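Twin-arginine translocation pathway signal protein (Burkholderia phytofirmans, PDB 2RJO) probably serves as a periplasmic sugar-binding protein of a transport system, and holds beta-D-galactopyranose in the cleft between its two lobes. Local coordinates at residues P18-F30 with W251-L265. Residues are numbered along the deposited sequence; the frame is centred on the assembly and turned at random.
With GAL (beta-D-galactopyranose), chain B.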
ATOM      1  N   PRO A  18       3.393   0.211  10.262  1.00 24.02           N
ATOM      2  CA  PRO A  18       4.712   0.660   9.798  1.00 23.17           C
ATOM      3  C   PRO A  18       4.748   1.068   8.323  1.00 22.89           C
ATOM      4  O   PRO A  18       5.599   1.856   7.898  1.00 22.44           O
ATOM      5  CB  PRO A  18       5.626  -0.522  10.130  1.00 23.03           C
ATOM      6  CG  PRO A  18       4.692  -1.707  10.181  1.00 26.20           C
ATOM      7  CD  PRO A  18       3.467  -1.139  10.848  1.00 25.94           C
ATOM      8  N   TYR A  19       3.817   0.537   7.541  1.00 22.49           N
ATOM      9  CA  TYR A  19       3.746   0.895   6.131  1.00 21.58           C
ATOM     10  C   TYR A  19       3.600   2.417   6.028  1.00 18.87           C
ATOM     11  O   TYR A  19       4.329   3.070   5.289  1.00 20.35           O
ATOM     12  CB  TYR A  19       2.542   0.217   5.462  1.00 22.07           C
ATOM     13  CG  TYR A  19       2.248   0.771   4.091  1.00 23.13           C
ATOM     14  CD1 TYR A  19       2.948   0.329   2.969  1.00 23.03           C
ATOM     15  CD2 TYR A  19       1.307   1.783   3.924  1.00 22.92           C
ATOM     16  CE1 TYR A  19       2.715   0.889   1.703  1.00 24.47           C
ATOM     17  CE2 TYR A  19       1.068   2.352   2.672  1.00 24.29           C
ATOM     18  CZ  TYR A  19       1.771   1.905   1.566  1.00 23.79           C
ATOM     19  OH  TYR A  19       1.524   2.478   0.335  1.00 21.71           O
ATOM     20  N   TYR A  20       2.651   2.962   6.780  1.00 17.46           N
ATOM     21  CA  TYR A  20       2.375   4.390   6.786  1.00 17.65           C
ATOM     22  C   TYR A  20       3.403   5.205   7.553  1.00 18.12           C
ATOM     23  O   TYR A  20       3.531   6.411   7.328  1.00 18.36           O
ATOM     24  CB  TYR A  20       0.972   4.649   7.351  1.00 16.39           C
ATOM     25  CG  TYR A  20      -0.128   4.270   6.387  1.00 17.46           C
ATOM     26  CD1 TYR A  20      -1.129   3.370   6.751  1.00 18.29           C
ATOM     27  CD2 TYR A  20      -0.165   4.806   5.098  1.00 17.09           C
ATOM     28  CE1 TYR A  20      -2.145   3.012   5.851  1.00 16.90           C
ATOM     29  CE2 TYR A  20      -1.175   4.457   4.193  1.00 17.56           C
ATOM     30  CZ  TYR A  20      -2.160   3.558   4.579  1.00 16.71           C
ATOM     31  OH  TYR A  20      -3.157   3.208   3.694  1.00 18.59           O
ATOM     32  N   THR A  21       4.122   4.564   8.471  1.00 17.06           N
ATOM     33  CA  THR A  21       5.141   5.278   9.217  1.00 18.26           C
ATOM     34  C   THR A  21       6.190   5.730   8.205  1.00 18.76           C
ATOM     35  O   THR A  21       6.668   6.860   8.260  1.00 19.22           O
ATOM     36  CB  THR A  21       5.812   4.385  10.268  1.00 19.92           C
ATOM     37  OG1 THR A  21       4.838   3.965  11.234  1.00 21.55           O
ATOM     38  CG2 THR A  21       6.915   5.157  10.980  1.00 21.14           C
ATOM     39  N   ALA A  22       6.527   4.836   7.278  1.00 16.70           N
ATOM     40  CA  ALA A  22       7.505   5.122   6.243  1.00 16.12           C
ATOM     41  C   ALA A  22       6.909   6.050   5.178  1.00 17.43           C
ATOM     42  O   ALA A  22       7.576   6.961   4.681  1.00 14.87           O
ATOM     43  CB  ALA A  22       7.954   3.834   5.609  1.00 14.52           C
ATOM     44  N   PHE A  23       5.651   5.804   4.827  1.00 17.97           N
ATOM     45  CA  PHE A  23       4.969   6.626   3.836  1.00 17.11           C
ATOM     46  C   PHE A  23       5.058   8.090   4.254  1.00 17.92           C
ATOM     47  O   PHE A  23       5.365   8.964   3.453  1.00 16.77           O
ATOM     48  CB  PHE A  23       3.505   6.206   3.748  1.00 17.97           C
ATOM     49  CG  PHE A  23       2.743   6.878   2.650  1.00 18.22           C
ATOM     50  CD1 PHE A  23       3.038   6.610   1.317  1.00 20.67           C
ATOM     51  CD2 PHE A  23       1.703   7.748   2.945  1.00 20.97           C
ATOM     52  CE1 PHE A  23       2.303   7.207   0.283  1.00 19.66           C
ATOM     53  CE2 PHE A  23       0.955   8.354   1.914  1.00 21.83           C
ATOM     54  CZ  PHE A  23       1.261   8.075   0.585  1.00 20.34           C
ATOM     55  N   ASN A  24       4.777   8.333   5.527  1.00 17.91           N
ATOM     56  CA  ASN A  24       4.810   9.658   6.108  1.00 19.83           C
ATOM     57  C   ASN A  24       6.237  10.223   6.134  1.00 20.59           C
ATOM     58  O   ASN A  24       6.448  11.415   5.900  1.00 19.99           O
ATOM     59  CB  ASN A  24       4.247   9.594   7.528  1.00 19.47           C
ATOM     60  CG  ASN A  24       4.456  10.881   8.294  1.00 21.81           C
ATOM     61  OD1 ASN A  24       4.996  10.867   9.398  1.00 22.40           O
ATOM     62  ND2 ASN A  24       4.029  12.002   7.714  1.00 18.27           N
ATOM     63  N   LYS A  25       7.199   9.353   6.425  1.00 20.62           N
ATOM     64  CA  LYS A  25       8.616   9.704   6.488  1.00 20.73           C
ATOM     65  C   LYS A  25       9.079  10.223   5.141  1.00 21.69           C
ATOM     66  O   LYS A  25       9.798  11.214   5.061  1.00 21.70           O
ATOM     67  CB  LYS A  25       9.445   8.467   6.836  1.00 22.84           C
ATOM     68  CG  LYS A  25      10.277   8.560   8.104  1.00 26.24           C
ATOM     69  CD  LYS A  25       9.415   8.570   9.350  1.00 29.81           C
ATOM     70  CE  LYS A  25      10.192   8.040  10.557  1.00 33.03           C
ATOM     71  NZ  LYS A  25      10.572   6.590  10.382  1.00 33.94           N
ATOM     72  N   GLY A  26       8.684   9.521   4.082  1.00 22.27           N
ATOM     73  CA  GLY A  26       9.057   9.917   2.734  1.00 20.41           C
ATOM     74  C   GLY A  26       8.510  11.275   2.339  1.00 20.32           C
ATOM     75  O   GLY A  26       9.227  12.074   1.737  1.00 20.99           O
ATOM     76  N   ALA A  27       7.246  11.543   2.665  1.00 19.04           N
ATOM     77  CA  ALA A  27       6.624  12.826   2.339  1.00 19.90           C
ATOM     78  C   ALA A  27       7.369  13.929   3.081  1.00 20.94           C
ATOM     79  O   ALA A  27       7.724  14.967   2.521  1.00 19.99           O
ATOM     80  CB  ALA A  27       5.156  12.821   2.759  1.00 18.86           C
ATOM     81  N   GLN A  28       7.583  13.670   4.363  1.00 21.32           N
ATOM     82  CA  GLN A  28       8.285  14.555   5.279  1.00 21.76           C
ATOM     83  C   GLN A  28       9.652  14.878   4.679  1.00 21.81           C
ATOM     84  O   GLN A  28      10.073  16.031   4.641  1.00 20.91           O
ATOM     85  CB  GLN A  28       8.451  13.815   6.606  1.00 24.55           C
ATOM     86  CG  GLN A  28       8.612  14.649   7.846  1.00 27.32           C
ATOM     87  CD  GLN A  28       8.690  13.771   9.090  1.00 30.52           C
ATOM     88  OE1 GLN A  28       9.655  13.026   9.280  1.00 32.32           O
ATOM     89  NE2 GLN A  28       7.662  13.840   9.933  1.00 31.26           N
ATOM     90  N   SER A  29      10.335  13.843   4.196  1.00 21.50           N
ATOM     91  CA  SER A  29      11.654  14.009   3.596  1.00 21.33           C
ATOM     92  C   SER A  29      11.624  14.807   2.298  1.00 21.57           C
ATOM     93  O   SER A  29      12.571  15.533   1.996  1.00 22.41           O
ATOM     94  CB  SER A  29      12.300  12.645   3.348  1.00 20.11           C
ATOM     95  OG  SER A  29      13.508  12.774   2.622  1.00 21.97           O
ATOM     96  N   PHE A  30      10.553  14.684   1.522  1.00 21.73           N
ATOM     97  CA  PHE A  30      10.484  15.443   0.288  1.00 19.12           C
ATOM     98  C   PHE A  30      10.214  16.915   0.566  1.00 18.64           C
ATOM     99  O   PHE A  30      10.801  17.787  -0.063  1.00 17.75           O
ATOM    100  CB  PHE A  30       9.386  14.921  -0.626  1.00 21.32           C
ATOM    101  CG  PHE A  30       9.168  15.791  -1.823  1.00 22.01           C
ATOM    102  CD1 PHE A  30      10.090  15.800  -2.864  1.00 22.92           C
ATOM    103  CD2 PHE A  30       8.096  16.675  -1.867  1.00 21.76           C
ATOM    104  CE1 PHE A  30       9.953  16.683  -3.934  1.00 24.84           C
ATOM    105  CE2 PHE A  30       7.948  17.563  -2.931  1.00 22.85           C
ATOM    106  CZ  PHE A  30       8.874  17.571  -3.966  1.00 22.10           C
ATOM    107  N   TRP A 251       6.759  -2.105  -1.659  1.00 21.05           N
ATOM    108  CA  TRP A 251       6.142  -1.051  -2.466  1.00 20.03           C
ATOM    109  C   TRP A 251       6.959   0.218  -2.281  1.00 21.06           C
ATOM    110  O   TRP A 251       6.811   1.182  -3.023  1.00 20.99           O
ATOM    111  CB  TRP A 251       4.720  -0.744  -1.986  1.00 19.97           C
ATOM    112  CG  TRP A 251       3.806  -1.920  -1.732  1.00 19.17           C
ATOM    113  CD1 TRP A 251       3.078  -2.146  -0.597  1.00 18.88           C
ATOM    114  CD2 TRP A 251       3.427  -2.950  -2.659  1.00 17.32           C
ATOM    115  NE1 TRP A 251       2.266  -3.240  -0.760  1.00 18.85           N
ATOM    116  CE2 TRP A 251       2.457  -3.754  -2.016  1.00 17.76           C
ATOM    117  CE3 TRP A 251       3.802  -3.270  -3.970  1.00 17.14           C
ATOM    118  CZ2 TRP A 251       1.861  -4.860  -2.640  1.00 17.09           C
ATOM    119  CZ3 TRP A 251       3.207  -4.373  -4.590  1.00 15.09           C
ATOM    120  CH2 TRP A 251       2.247  -5.150  -3.923  1.00 16.49           C
ATOM    121  N   ASP A 252       7.806   0.210  -1.262  1.00 20.59           N
ATOM    122  CA  ASP A 252       8.636   1.357  -0.946  1.00 21.11           C
ATOM    123  C   ASP A 252       7.735   2.540  -0.580  1.00 21.26           C
ATOM    124  O   ASP A 252       7.619   3.515  -1.322  1.00 19.87           O
ATOM    125  CB  ASP A 252       9.518   1.721  -2.133  1.00 22.58           C
ATOM    126  CG  ASP A 252      10.746   2.483  -1.716  1.00 23.86           C
ATOM    127  OD1 ASP A 252      10.739   3.049  -0.598  1.00 23.79           O
ATOM    128  OD2 ASP A 252      11.709   2.523  -2.509  1.00 20.92           O
ATOM    129  N   PRO A 253       7.055   2.442   0.571  1.00 21.14           N
ATOM    130  CA  PRO A 253       6.162   3.499   1.043  1.00 21.22           C
ATOM    131  C   PRO A 253       6.903   4.822   1.185  1.00 21.31           C
ATOM    132  O   PRO A 253       6.365   5.877   0.860  1.00 23.46           O
ATOM    133  CB  PRO A 253       5.634   2.946   2.370  1.00 20.68           C
ATOM    134  CG  PRO A 253       6.668   1.927   2.775  1.00 21.26           C
ATOM    135  CD  PRO A 253       7.024   1.282   1.476  1.00 20.67           C
ATOM    136  N   PHE A 254       8.141   4.768   1.657  1.00 18.69           N
ATOM    137  CA  PHE A 254       8.936   5.983   1.787  1.00 18.14           C
ATOM    138  C   PHE A 254       8.921   6.715   0.442  1.00 15.37           C
ATOM    139  O   PHE A 254       8.524   7.865   0.357  1.00 18.12           O
ATOM    140  CB  PHE A 254      10.373   5.628   2.151  1.00 18.35           C
ATOM    141  CG  PHE A 254      11.272   6.817   2.290  1.00 19.64           C
ATOM    142  CD1 PHE A 254      11.436   7.443   3.522  1.00 19.88           C
ATOM    143  CD2 PHE A 254      11.963   7.313   1.188  1.00 19.38           C
ATOM    144  CE1 PHE A 254      12.279   8.551   3.660  1.00 19.97           C
ATOM    145  CE2 PHE A 254      12.808   8.423   1.311  1.00 21.01           C
ATOM    146  CZ  PHE A 254      12.967   9.042   2.555  1.00 19.73           C
ATOM    147  N   TRP A 255       9.365   6.032  -0.606  1.00 17.95           N
ATOM    148  CA  TRP A 255       9.392   6.607  -1.947  1.00 16.44           C
ATOM    149  C   TRP A 255       7.996   7.067  -2.390  1.00 18.57           C
ATOM    150  O   TRP A 255       7.838   8.156  -2.944  1.00 18.86           O
ATOM    151  CB  TRP A 255       9.921   5.577  -2.945  1.00 17.91           C
ATOM    152  CG  TRP A 255       9.885   6.067  -4.351  1.00 16.01           C
ATOM    153  CD1 TRP A 255      10.747   6.945  -4.933  1.00 18.13           C
ATOM    154  CD2 TRP A 255       8.913   5.741  -5.347  1.00 17.03           C
ATOM    155  NE1 TRP A 255      10.373   7.192  -6.234  1.00 15.55           N
ATOM    156  CE2 TRP A 255       9.244   6.461  -6.512  1.00 15.60           C
ATOM    157  CE3 TRP A 255       7.784   4.910  -5.368  1.00 15.25           C
ATOM    158  CZ2 TRP A 255       8.494   6.376  -7.686  1.00 15.85           C
ATOM    159  CZ3 TRP A 255       7.033   4.826  -6.543  1.00 14.99           C
ATOM    160  CH2 TRP A 255       7.393   5.553  -7.680  1.00 15.69           C
ATOM    161  N   LEU A 256       6.991   6.229  -2.161  1.00 16.89           N
ATOM    162  CA  LEU A 256       5.631   6.575  -2.535  1.00 18.37           C
ATOM    163  C   LEU A 256       5.205   7.889  -1.902  1.00 17.93           C
ATOM    164  O   LEU A 256       4.613   8.737  -2.561  1.00 15.75           O
ATOM    165  CB  LEU A 256       4.655   5.477  -2.105  1.00 20.17           C
ATOM    166  CG  LEU A 256       4.481   4.305  -3.059  1.00 22.91           C
ATOM    167  CD1 LEU A 256       3.733   3.176  -2.369  1.00 22.43           C
ATOM    168  CD2 LEU A 256       3.731   4.789  -4.285  1.00 23.07           C
ATOM    169  N   GLY A 257       5.514   8.043  -0.617  1.00 18.53           N
ATOM    170  CA  GLY A 257       5.158   9.250   0.111  1.00 17.86           C
ATOM    171  C   GLY A 257       5.744  10.539  -0.435  1.00 20.95           C
ATOM    172  O   GLY A 257       5.076  11.580  -0.447  1.00 19.52           O
ATOM    173  N   GLY A 258       6.997  10.476  -0.879  1.00 20.48           N
ATOM    174  CA  GLY A 258       7.647  11.656  -1.408  1.00 20.77           C
ATOM    175  C   GLY A 258       7.384  11.914  -2.875  1.00 21.03           C
ATOM    176  O   GLY A 258       7.126  13.053  -3.260  1.00 21.64           O
ATOM    177  N   ILE A 259       7.447  10.869  -3.693  1.00 20.21           N
ATOM    178  CA  ILE A 259       7.225  11.020  -5.123  1.00 20.10           C
ATOM    179  C   ILE A 259       5.825  11.566  -5.439  1.00 20.43           C
ATOM    180  O   ILE A 259       5.679  12.414  -6.312  1.00 21.38           O
ATOM    181  CB  ILE A 259       7.434   9.676  -5.861  1.00 19.16           C
ATOM    182  CG1 ILE A 259       7.914   9.940  -7.294  1.00 16.29           C
ATOM    183  CG2 ILE A 259       6.121   8.881  -5.892  1.00 19.73           C
ATOM    184  CD1 ILE A 259       9.229  10.686  -7.382  1.00 16.78           C
ATOM    185  N   GLY A 260       4.808  11.090  -4.722  1.00 19.40           N
ATOM    186  CA  GLY A 260       3.454  11.570  -4.950  1.00 18.20           C
ATOM    187  C   GLY A 260       3.401  13.087  -4.902  1.00 17.79           C
ATOM    188  O   GLY A 260       2.829  13.726  -5.792  1.00 18.33           O
ATOM    189  N   LEU A 261       4.012  13.660  -3.865  1.00 16.46           N
ATOM    190  CA  LEU A 261       4.068  15.110  -3.690  1.00 16.07           C
ATOM    191  C   LEU A 261       4.965  15.768  -4.743  1.00 17.71           C
ATOM    192  O   LEU A 261       4.682  16.863  -5.206  1.00 17.46           O
ATOM    193  CB  LEU A 261       4.608  15.457  -2.305  1.00 15.91           C
ATOM    194  CG  LEU A 261       3.801  15.099  -1.059  1.00 14.75           C
ATOM    195  CD1 LEU A 261       4.618  15.477   0.162  1.00 12.64           C
ATOM    196  CD2 LEU A 261       2.464  15.831  -1.058  1.00 14.47           C
ATOM    197  N   SER A 262       6.056  15.098  -5.101  1.00 17.91           N
ATOM    198  CA  SER A 262       6.969  15.632  -6.097  1.00 19.05           C
ATOM    199  C   SER A 262       6.223  15.850  -7.421  1.00 19.63           C
ATOM    200  O   SER A 262       6.309  16.925  -8.015  1.00 19.90           O
ATOM    201  CB  SER A 262       8.142  14.670  -6.288  1.00 19.62           C
ATOM    202  OG  SER A 262       9.095  15.195  -7.187  1.00 20.87           O
HETATM  203  N   MSE A 263       5.492  14.833  -7.874  1.00 19.43           N
HETATM  204  CA  MSE A 263       4.714  14.929  -9.112  1.00 20.73           C
HETATM  205  C   MSE A 263       3.764  16.117  -9.008  1.00 20.09           C
HETATM  206  O   MSE A 263       3.692  16.968  -9.903  1.00 20.53           O
HETATM  207  CB  MSE A 263       3.866  13.671  -9.329  1.00 19.22           C
HETATM  208  CG  MSE A 263       4.621  12.451  -9.801  1.00 23.02           C
HETATM  209 SE   MSE A 263       3.578  10.983  -9.821  1.00 20.01          SE
HETATM  210  CE  MSE A 263       4.597   9.877  -8.968  1.00 24.82           C
ATOM    211  N   GLY A 264       3.032  16.154  -7.900  1.00 18.62           N
ATOM    212  CA  GLY A 264       2.082  17.219  -7.675  1.00 18.99           C
ATOM    213  C   GLY A 264       2.696  18.603  -7.672  1.00 20.34           C
ATOM    214  O   GLY A 264       2.136  19.520  -8.265  1.00 22.68           O
ATOM    215  N   LEU A 265       3.842  18.760  -7.012  1.00 21.18           N
ATOM    216  CA  LEU A 265       4.499  20.054  -6.934  1.00 21.50           C
ATOM    217  C   LEU A 265       5.024  20.513  -8.289  1.00 22.93           C
ATOM    218  O   LEU A 265       4.926  21.696  -8.627  1.00 24.35           O
ATOM    219  CB  LEU A 265       5.635  20.022  -5.897  1.00 20.33           C
ATOM    220  CG  LEU A 265       6.386  21.340  -5.608  1.00 20.84           C
ATOM    221  CD1 LEU A 265       5.396  22.449  -5.232  1.00 18.43           C
ATOM    222  CD2 LEU A 265       7.405  21.126  -4.486  1.00 18.05           C
TER
HETATM  223  C1  GAL B 368      -2.463  -0.317   3.955  1.00 19.20           C
HETATM  224  C2  GAL B 368      -1.704  -1.542   3.394  1.00 17.63           C
HETATM  225  C3  GAL B 368      -1.207  -1.205   1.970  1.00 19.02           C
HETATM  226  C4  GAL B 368      -2.423  -0.868   1.091  1.00 18.98           C
HETATM  227  C5  GAL B 368      -3.136   0.346   1.751  1.00 20.12           C
HETATM  228  C6  GAL B 368      -4.348   0.705   0.916  1.00 18.74           C
HETATM  229  O1  GAL B 368      -2.944  -0.631   5.275  1.00 17.94           O
HETATM  230  O2  GAL B 368      -0.584  -1.834   4.227  1.00 18.75           O
HETATM  231  O3  GAL B 368      -0.526  -2.326   1.411  1.00 16.35           O
HETATM  232  O4  GAL B 368      -3.306  -1.989   1.074  1.00 18.39           O
HETATM  233  O5  GAL B 368      -3.596   0.005   3.100  1.00 19.35           O
HETATM  234  O6  GAL B 368      -4.978   1.814   1.527  1.00 16.32           O
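Gly26 and Gly257 let helices 18-30 and 253-265 meet almost backbone to backbone, their axes 6.2 Å apart at closest approach and crossing at -40°, in the N-terminal lobe of a periplasmic binding protein fold. Four CA-H...O contacts join them: Gly26 CA lies 3.2 Å from Phe254 O and Gly257 CA 3.4 Å from Phe23 O, while Phe254 CA approaches Ala22 O and Phe23 CA approaches Pro253 O. Aromatic rings flank this seam. Phe254 extends its CG away from its own backbone N (chi1 179°), which lays the ring over Gly26 CA as a knob among Ala22, Lys25, Gly26 and Ser29. Phe30 fits reciprocally among Gly258, Leu261, Ser262 and Leu265. The Phe23 ring takes Gly257 CA on a face and Leu256 CB at its edge, and also touches Cys10 and Phe12 of strand 7-12. Toward the sugar, Tyr19 is sandwiched between Pro253 CB and galactose C3, and its CE1 meets the edge of the Trp251 indole at CD1, 3.8 Å away. The Tyr19 hydroxyl is hydrogen-bonded to Trp95. Asp252, salt-bridged to Arg316, caps helix 253-265: Trp255 N reaches Asp252 OD1 at 3.3 Å from above the carboxylate plane.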